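Type I polyketide synthase PikAII (Streptomyces venezuelae, PDB 3QP9) is part of a modular polyketide synthase, in which its Rossmann-fold C2-type ketoreductase domain probably epimerizes the growing polyketide. Local coordinates at residues A[124-128]-A[370-375]; A[324-330]-A[379-383]. All blocks are in the same frame, centred on the assembly; numbering follows the deposited sequence.

Contact 1: residues A[124-128]-A[370-375]; sequences HPAPF and VTAKAT
P125 lays its ring against the helix, crossing the T371 side chain at about a right angle, with P125 CG 3.7 Å from T371 CG2. Proline suits the place: its rigid ring gives the T371 methyl a carbon surface, and its nitrogen has no N-H needing a partner. P125 O is gripped by water 1 at 2.6 Å. The same water accepts from F128 N and donates to T371 OG1, so it bridges the first carbonyl and last N-H of a cis-proline (type VI) turn and ties both to the helix. T371 OG1, anti to its own carbonyl carbon (chi1 -57°), is bonded to A367 O as well.

A126 points its methyl away and contributes its carbonyl instead: T375 OG1 donates to A126 O at 2.7 Å, the donor tilted 23° from the carbonyl plane. Next comes P127, joined by the cis peptide bond that makes this turn. Its ring slides past V370 in the opposite direction; P127 CG lies 3.8 Å from A374 CB and 4.0 Å from V370 CG1, a buried apolar seam in which alanine's small methyl lets the proline approach the helix. F128 CB reaches V370 CG1 at 4.2 Å, while V370 CG2 lies at the edge of the phenyl ring, near its plane.

The loop follows strand 109-112 of the N-terminal half, leads into helix 130-144 and rests on helix 363-386 of the C-terminal half, consistent with the structural and catalytic subdomains of polyketide ketoreductases. P127 and A374 also touch F421 of helix 413-426, and F128 packs on A367.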
ATOM      1  N   HIS A 124       6.195   8.782  16.765  1.00 44.86           N
ATOM      2  CA  HIS A 124       6.516   8.231  15.426  1.00 43.46           C
ATOM      3  C   HIS A 124       6.529   9.257  14.295  1.00 41.29           C
ATOM      4  O   HIS A 124       5.743  10.176  14.317  1.00 41.07           O
ATOM      5  CB  HIS A 124       5.559   7.087  15.092  1.00 42.71           C
ATOM      6  CG  HIS A 124       5.654   5.910  16.036  1.00 45.82           C
ATOM      7  ND1 HIS A 124       4.694   5.646  16.996  1.00 46.34           N
ATOM      8  CD2 HIS A 124       6.568   4.917  16.140  1.00 43.05           C
ATOM      9  CE1 HIS A 124       5.025   4.557  17.665  1.00 45.04           C
ATOM     10  NE2 HIS A 124       6.155   4.092  17.164  1.00 48.40           N
ATOM     11  N   PRO A 125       7.471   9.125  13.334  1.00 40.52           N
ATOM     12  CA  PRO A 125       7.559  10.111  12.226  1.00 40.02           C
ATOM     13  C   PRO A 125       6.420   9.916  11.201  1.00 39.27           C
ATOM     14  O   PRO A 125       5.727   8.900  11.257  1.00 39.25           O
ATOM     15  CB  PRO A 125       8.932   9.826  11.591  1.00 39.90           C
ATOM     16  CG  PRO A 125       9.228   8.423  11.881  1.00 40.43           C
ATOM     17  CD  PRO A 125       8.539   8.116  13.269  1.00 40.72           C
ATOM     18  N   ALA A 126       6.220  10.873  10.289  1.00 37.62           N
ATOM     19  CA  ALA A 126       5.319  10.655   9.175  1.00 37.72           C
ATOM     20  C   ALA A 126       5.914   9.497   8.286  1.00 36.93           C
ATOM     21  O   ALA A 126       7.164   9.326   8.208  1.00 35.80           O
ATOM     22  CB  ALA A 126       5.134  11.949   8.393  1.00 35.88           C
ATOM     23  N   PRO A 127       5.049   8.730   7.574  1.00 36.38           N
ATOM     24  CA  PRO A 127       3.632   9.057   7.244  1.00 35.29           C
ATOM     25  C   PRO A 127       2.668   8.372   8.185  1.00 34.55           C
ATOM     26  O   PRO A 127       1.465   8.611   8.108  1.00 33.31           O
ATOM     27  CB  PRO A 127       3.460   8.460   5.806  1.00 34.50           C
ATOM     28  CG  PRO A 127       4.403   7.282   5.744  1.00 31.48           C
ATOM     29  CD  PRO A 127       5.543   7.576   6.761  1.00 35.77           C
ATOM     30  N   PHE A 128       3.175   7.529   9.084  1.00 35.00           N
ATOM     31  CA  PHE A 128       2.271   6.944  10.115  1.00 36.28           C
ATOM     32  C   PHE A 128       1.450   8.068  10.746  1.00 36.17           C
ATOM     33  O   PHE A 128       2.017   9.121  11.096  1.00 36.76           O
ATOM     34  CB  PHE A 128       3.060   6.200  11.186  1.00 37.47           C
ATOM     35  CG  PHE A 128       2.178   5.549  12.221  1.00 39.13           C
ATOM     36  CD1 PHE A 128       1.649   4.280  11.988  1.00 36.78           C
ATOM     37  CD2 PHE A 128       1.905   6.187  13.419  1.00 36.50           C
ATOM     38  CE1 PHE A 128       0.834   3.642  12.940  1.00 37.68           C
ATOM     39  CE2 PHE A 128       1.086   5.547  14.364  1.00 40.32           C
ATOM     40  CZ  PHE A 128       0.539   4.283  14.098  1.00 38.23           C
ATOM     41  N   VAL A 370       5.861   0.755   9.235  1.00 35.39           N
ATOM     42  CA  VAL A 370       5.534   1.802   8.246  1.00 34.42           C
ATOM     43  C   VAL A 370       6.772   2.706   8.013  1.00 35.37           C
ATOM     44  O   VAL A 370       7.125   3.107   6.879  1.00 34.06           O
ATOM     45  CB  VAL A 370       4.298   2.618   8.719  1.00 34.65           C
ATOM     46  CG1 VAL A 370       4.124   3.937   7.857  1.00 33.21           C
ATOM     47  CG2 VAL A 370       3.005   1.692   8.763  1.00 33.46           C
ATOM     48  N   THR A 371       7.475   2.994   9.119  1.00 36.66           N
ATOM     49  CA  THR A 371       8.647   3.880   9.070  1.00 36.29           C
ATOM     50  C   THR A 371       9.732   3.224   8.212  1.00 36.20           C
ATOM     51  O   THR A 371      10.228   3.841   7.278  1.00 34.09           O
ATOM     52  CB  THR A 371       9.143   4.297  10.483  1.00 38.52           C
ATOM     53  OG1 THR A 371       8.056   4.920  11.191  1.00 36.23           O
ATOM     54  CG2 THR A 371      10.355   5.281  10.335  1.00 39.07           C
ATOM     55  N   ALA A 372      10.044   1.958   8.481  1.00 35.96           N
ATOM     56  CA  ALA A 372      11.069   1.268   7.704  1.00 35.15           C
ATOM     57  C   ALA A 372      10.769   1.177   6.206  1.00 34.33           C
ATOM     58  O   ALA A 372      11.721   1.102   5.401  1.00 33.84           O
ATOM     59  CB  ALA A 372      11.304  -0.116   8.266  1.00 35.59           C
ATOM     60  N   LYS A 373       9.481   1.122   5.829  1.00 33.47           N
ATOM     61  CA  LYS A 373       9.129   0.907   4.421  1.00 31.48           C
ATOM     62  C   LYS A 373       8.840   2.207   3.681  1.00 30.95           C
ATOM     63  O   LYS A 373       9.127   2.365   2.477  1.00 29.75           O
ATOM     64  CB  LYS A 373       7.960  -0.074   4.230  1.00 33.27           C
ATOM     65  CG  LYS A 373       8.208  -1.556   4.472  1.00 33.66           C
ATOM     66  CD  LYS A 373       9.501  -2.126   3.898  1.00 36.96           C
ATOM     67  CE  LYS A 373       9.299  -2.924   2.639  1.00 37.21           C
ATOM     68  NZ  LYS A 373      10.549  -3.651   2.261  1.00 32.48           N
ATOM     69  N   ALA A 374       8.331   3.166   4.406  1.00 30.09           N
ATOM     70  CA  ALA A 374       7.804   4.388   3.769  1.00 30.89           C
ATOM     71  C   ALA A 374       8.412   5.750   4.099  1.00 29.07           C
ATOM     72  O   ALA A 374       8.263   6.680   3.302  1.00 28.84           O
ATOM     73  CB  ALA A 374       6.291   4.452   4.010  1.00 31.25           C
ATOM     74  N   THR A 375       9.015   5.937   5.251  1.00 28.99           N
ATOM     75  CA  THR A 375       9.483   7.309   5.646  1.00 29.90           C
ATOM     76  C   THR A 375      10.605   7.876   4.749  1.00 30.12           C
ATOM     77  O   THR A 375      10.615   9.121   4.385  1.00 29.53           O
ATOM     78  CB  THR A 375       9.915   7.355   7.126  1.00 31.02           C
ATOM     79  OG1 THR A 375       8.724   7.145   7.922  1.00 30.94           O
ATOM     80  CG2 THR A 375      10.532   8.732   7.491  1.00 32.12           C
TER
HETATM   81  O   HOH W   1       6.026   6.718   9.805  1.00 43.51           O

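Contact 2: residues A[324-330]-A[379-383]; sequences LTDAEAA and HLDRL
H379 lays one face of its imidazole over the methyl of A327, a CH-pi contact between two helices of the Rossmann-type ketoreductase fold. A327 CB stands 3.6 Å from the ring centroid of H379 and only 6° off the ring normal, so the methyl sits squarely above the centre. Alanine, in the first turn of helix 327-335, is small enough for the ring to come down flat upon it. The ring reaches this place because its CG is turned anti to the carbonyl carbon of H379 (chi1 -61°), beside the backbone N.

The edge of the same ring serves polar partners. H379 ND1 donates to L324 O in a weak bond, long at 3.4 Å but nearly straight, with an angle of 176°. T325 O lies beside the neighbouring carbon, 2.9 Å from H379 CE1. Histidine thus combines a flat pi face for the alanine methyl with an N-H for the carbonyl of L324, in the loop entering the helix. At that entrance D326 is the N-cap, its OD1 accepting weakly from E328 N; an aspartate's short carboxylate can bend back to an amide of the first turn.

One turn further along each helix, small again meets large: A330 faces L383, whose branched end also packs on A331 and L334 of helix 327-335. R382 brings NH1 obliquely past the A327 methyl, while its NH2 forms a salt bridge with E386. The leucine touches with a single branch, L383 CD1, which lies 3.9 Å from A330 CB and 3.8 Å from A327 O.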
ATOM      1  N   LEU A 324      18.219   7.117   5.979  1.00 36.82           N
ATOM      2  CA  LEU A 324      17.347   7.867   5.064  1.00 36.18           C
ATOM      3  C   LEU A 324      15.971   8.195   5.717  1.00 36.02           C
ATOM      4  O   LEU A 324      15.230   8.952   5.156  1.00 34.13           O
ATOM      5  CB  LEU A 324      17.161   7.072   3.767  1.00 35.00           C
ATOM      6  CG  LEU A 324      18.360   7.053   2.779  1.00 35.08           C
ATOM      7  CD1 LEU A 324      17.928   6.265   1.541  1.00 34.61           C
ATOM      8  CD2 LEU A 324      18.888   8.404   2.394  1.00 32.64           C
ATOM      9  N   THR A 325      15.636   7.632   6.894  1.00 35.27           N
ATOM     10  CA  THR A 325      14.399   8.013   7.601  1.00 35.63           C
ATOM     11  C   THR A 325      14.635   9.377   8.308  1.00 37.13           C
ATOM     12  O   THR A 325      13.695  10.003   8.800  1.00 34.87           O
ATOM     13  CB  THR A 325      13.919   6.926   8.629  1.00 37.38           C
ATOM     14  OG1 THR A 325      14.885   6.835   9.682  1.00 36.46           O
ATOM     15  CG2 THR A 325      13.813   5.584   7.936  1.00 36.29           C
ATOM     16  N   ASP A 326      15.878   9.868   8.264  1.00 36.60           N
ATOM     17  CA  ASP A 326      16.197  11.192   8.795  1.00 37.40           C
ATOM     18  C   ASP A 326      16.284  12.162   7.612  1.00 35.76           C
ATOM     19  O   ASP A 326      17.248  12.114   6.807  1.00 37.10           O
ATOM     20  CB  ASP A 326      17.497  11.161   9.609  1.00 38.21           C
ATOM     21  CG  ASP A 326      18.060  12.555   9.893  1.00 41.88           C
ATOM     22  OD1 ASP A 326      17.324  13.547   9.777  1.00 49.26           O
ATOM     23  OD2 ASP A 326      19.221  12.689  10.307  1.00 46.77           O
ATOM     24  N   ALA A 327      15.308  13.042   7.482  1.00 34.42           N
ATOM     25  CA  ALA A 327      15.273  13.956   6.322  1.00 35.97           C
ATOM     26  C   ALA A 327      16.574  14.783   6.054  1.00 36.04           C
ATOM     27  O   ALA A 327      16.944  14.989   4.912  1.00 36.30           O
ATOM     28  CB  ALA A 327      14.027  14.885   6.409  1.00 35.72           C
ATOM     29  N   GLU A 328      17.208  15.305   7.104  1.00 37.04           N
ATOM     30  CA  GLU A 328      18.508  15.957   7.088  1.00 37.43           C
ATOM     31  C   GLU A 328      19.577  15.072   6.375  1.00 37.52           C
ATOM     32  O   GLU A 328      20.330  15.565   5.527  1.00 37.33           O
ATOM     33  CB  GLU A 328      18.929  16.234   8.537  1.00 40.04           C
ATOM     34  CG  GLU A 328      19.912  17.380   8.689  1.00 42.53           C
ATOM     35  CD  GLU A 328      20.465  17.528  10.129  1.00 48.64           C
ATOM     36  OE1 GLU A 328      21.608  17.978  10.228  1.00 51.46           O
ATOM     37  OE2 GLU A 328      19.806  17.164  11.145  1.00 53.24           O
ATOM     38  N   ALA A 329      19.603  13.772   6.665  1.00 36.31           N
ATOM     39  CA  ALA A 329      20.624  12.925   6.063  1.00 36.16           C
ATOM     40  C   ALA A 329      20.268  12.688   4.593  1.00 35.45           C
ATOM     41  O   ALA A 329      21.151  12.735   3.727  1.00 35.16           O
ATOM     42  CB  ALA A 329      20.786  11.619   6.774  1.00 36.62           C
ATOM     43  N   ALA A 330      18.972  12.481   4.311  1.00 33.83           N
ATOM     44  CA  ALA A 330      18.517  12.304   2.908  1.00 34.70           C
ATOM     45  C   ALA A 330      18.840  13.559   2.100  1.00 33.69           C
ATOM     46  O   ALA A 330      19.303  13.485   0.988  1.00 33.27           O
ATOM     47  CB  ALA A 330      16.987  11.962   2.867  1.00 34.69           C
ATOM     48  N   HIS A 379      10.526  11.267   2.350  1.00 30.09           N
ATOM     49  CA  HIS A 379      11.492  12.340   2.276  1.00 29.90           C
ATOM     50  C   HIS A 379      12.086  12.498   0.906  1.00 31.32           C
ATOM     51  O   HIS A 379      12.268  13.625   0.443  1.00 28.59           O
ATOM     52  CB  HIS A 379      12.643  12.115   3.271  1.00 30.73           C
ATOM     53  CG  HIS A 379      12.199  12.078   4.683  1.00 30.58           C
ATOM     54  ND1 HIS A 379      12.780  11.255   5.634  1.00 34.44           N
ATOM     55  CD2 HIS A 379      11.203  12.748   5.305  1.00 28.68           C
ATOM     56  CE1 HIS A 379      12.180  11.468   6.793  1.00 33.32           C
ATOM     57  NE2 HIS A 379      11.195  12.338   6.607  1.00 34.14           N
ATOM     58  N   LEU A 380      12.390  11.370   0.248  1.00 30.90           N
ATOM     59  CA  LEU A 380      12.969  11.484  -1.081  1.00 32.36           C
ATOM     60  C   LEU A 380      12.001  12.220  -2.060  1.00 32.31           C
ATOM     61  O   LEU A 380      12.406  13.038  -2.918  1.00 32.32           O
ATOM     62  CB  LEU A 380      13.332  10.127  -1.616  1.00 30.98           C
ATOM     63  CG  LEU A 380      14.536   9.475  -0.948  1.00 33.60           C
ATOM     64  CD1 LEU A 380      14.464   7.977  -1.282  1.00 30.46           C
ATOM     65  CD2 LEU A 380      15.891  10.083  -1.449  1.00 29.78           C
ATOM     66  N   ASP A 381      10.740  11.839  -1.979  1.00 32.00           N
ATOM     67  CA  ASP A 381       9.702  12.440  -2.820  1.00 33.14           C
ATOM     68  C   ASP A 381       9.603  13.938  -2.496  1.00 33.07           C
ATOM     69  O   ASP A 381       9.639  14.812  -3.424  1.00 31.52           O
ATOM     70  CB  ASP A 381       8.340  11.686  -2.633  1.00 33.23           C
ATOM     71  CG  ASP A 381       7.210  12.375  -3.386  1.00 38.15           C
ATOM     72  OD1 ASP A 381       6.369  13.056  -2.756  1.00 41.57           O
ATOM     73  OD2 ASP A 381       7.261  12.360  -4.624  1.00 40.04           O
ATOM     74  N   ARG A 382       9.504  14.279  -1.211  1.00 33.90           N
ATOM     75  CA  ARG A 382       9.506  15.719  -0.835  1.00 36.01           C
ATOM     76  C   ARG A 382      10.756  16.528  -1.253  1.00 37.78           C
ATOM     77  O   ARG A 382      10.632  17.553  -1.956  1.00 37.13           O
ATOM     78  CB  ARG A 382       9.210  15.954   0.647  1.00 36.05           C
ATOM     79  CG  ARG A 382       9.163  17.454   0.961  1.00 40.52           C
ATOM     80  CD  ARG A 382       8.570  17.688   2.349  1.00 44.34           C
ATOM     81  NE  ARG A 382       9.411  17.209   3.467  1.00 45.21           N
ATOM     82  CZ  ARG A 382      10.485  17.854   3.944  1.00 46.87           C
ATOM     83  NH1 ARG A 382      11.160  17.369   4.988  1.00 46.68           N
ATOM     84  NH2 ARG A 382      10.888  18.993   3.392  1.00 45.90           N
ATOM     85  N   LEU A 383      11.947  16.094  -0.862  1.00 38.20           N
ATOM     86  CA  LEU A 383      13.171  16.860  -1.254  1.00 39.40           C
ATOM     87  C   LEU A 383      13.417  16.964  -2.759  1.00 40.81           C
ATOM     88  O   LEU A 383      13.938  17.998  -3.249  1.00 42.20           O
ATOM     89  CB  LEU A 383      14.408  16.281  -0.549  1.00 38.31           C
ATOM     90  CG  LEU A 383      14.195  16.163   0.967  1.00 41.37           C
ATOM     91  CD1 LEU A 383      15.208  15.168   1.542  1.00 40.29           C
ATOM     92  CD2 LEU A 383      14.290  17.559   1.635  1.00 41.91           C
TER

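How the contacts relate
Both contacts use helix 363-386 and lie on the same side of the chain's centre, about 12 Å apart between their centres. Contact 1 is the deeper, about 12 Å from the centre of the chain against about 20 Å for contact 2, and most of its touching residues are buried, whereas contact 2 is only partly so. Contact 1 brings a distant loop to the helix through prolines, a threonine hydroxyl and a bridging water; contact 2 sets helix 327-335 and the loop entering it against helix 363-386 through an imidazole, alanine methyls and a leucine. They meet where T375 CG2 comes within 3.7 Å of T325 O, joining the two patches along the helix.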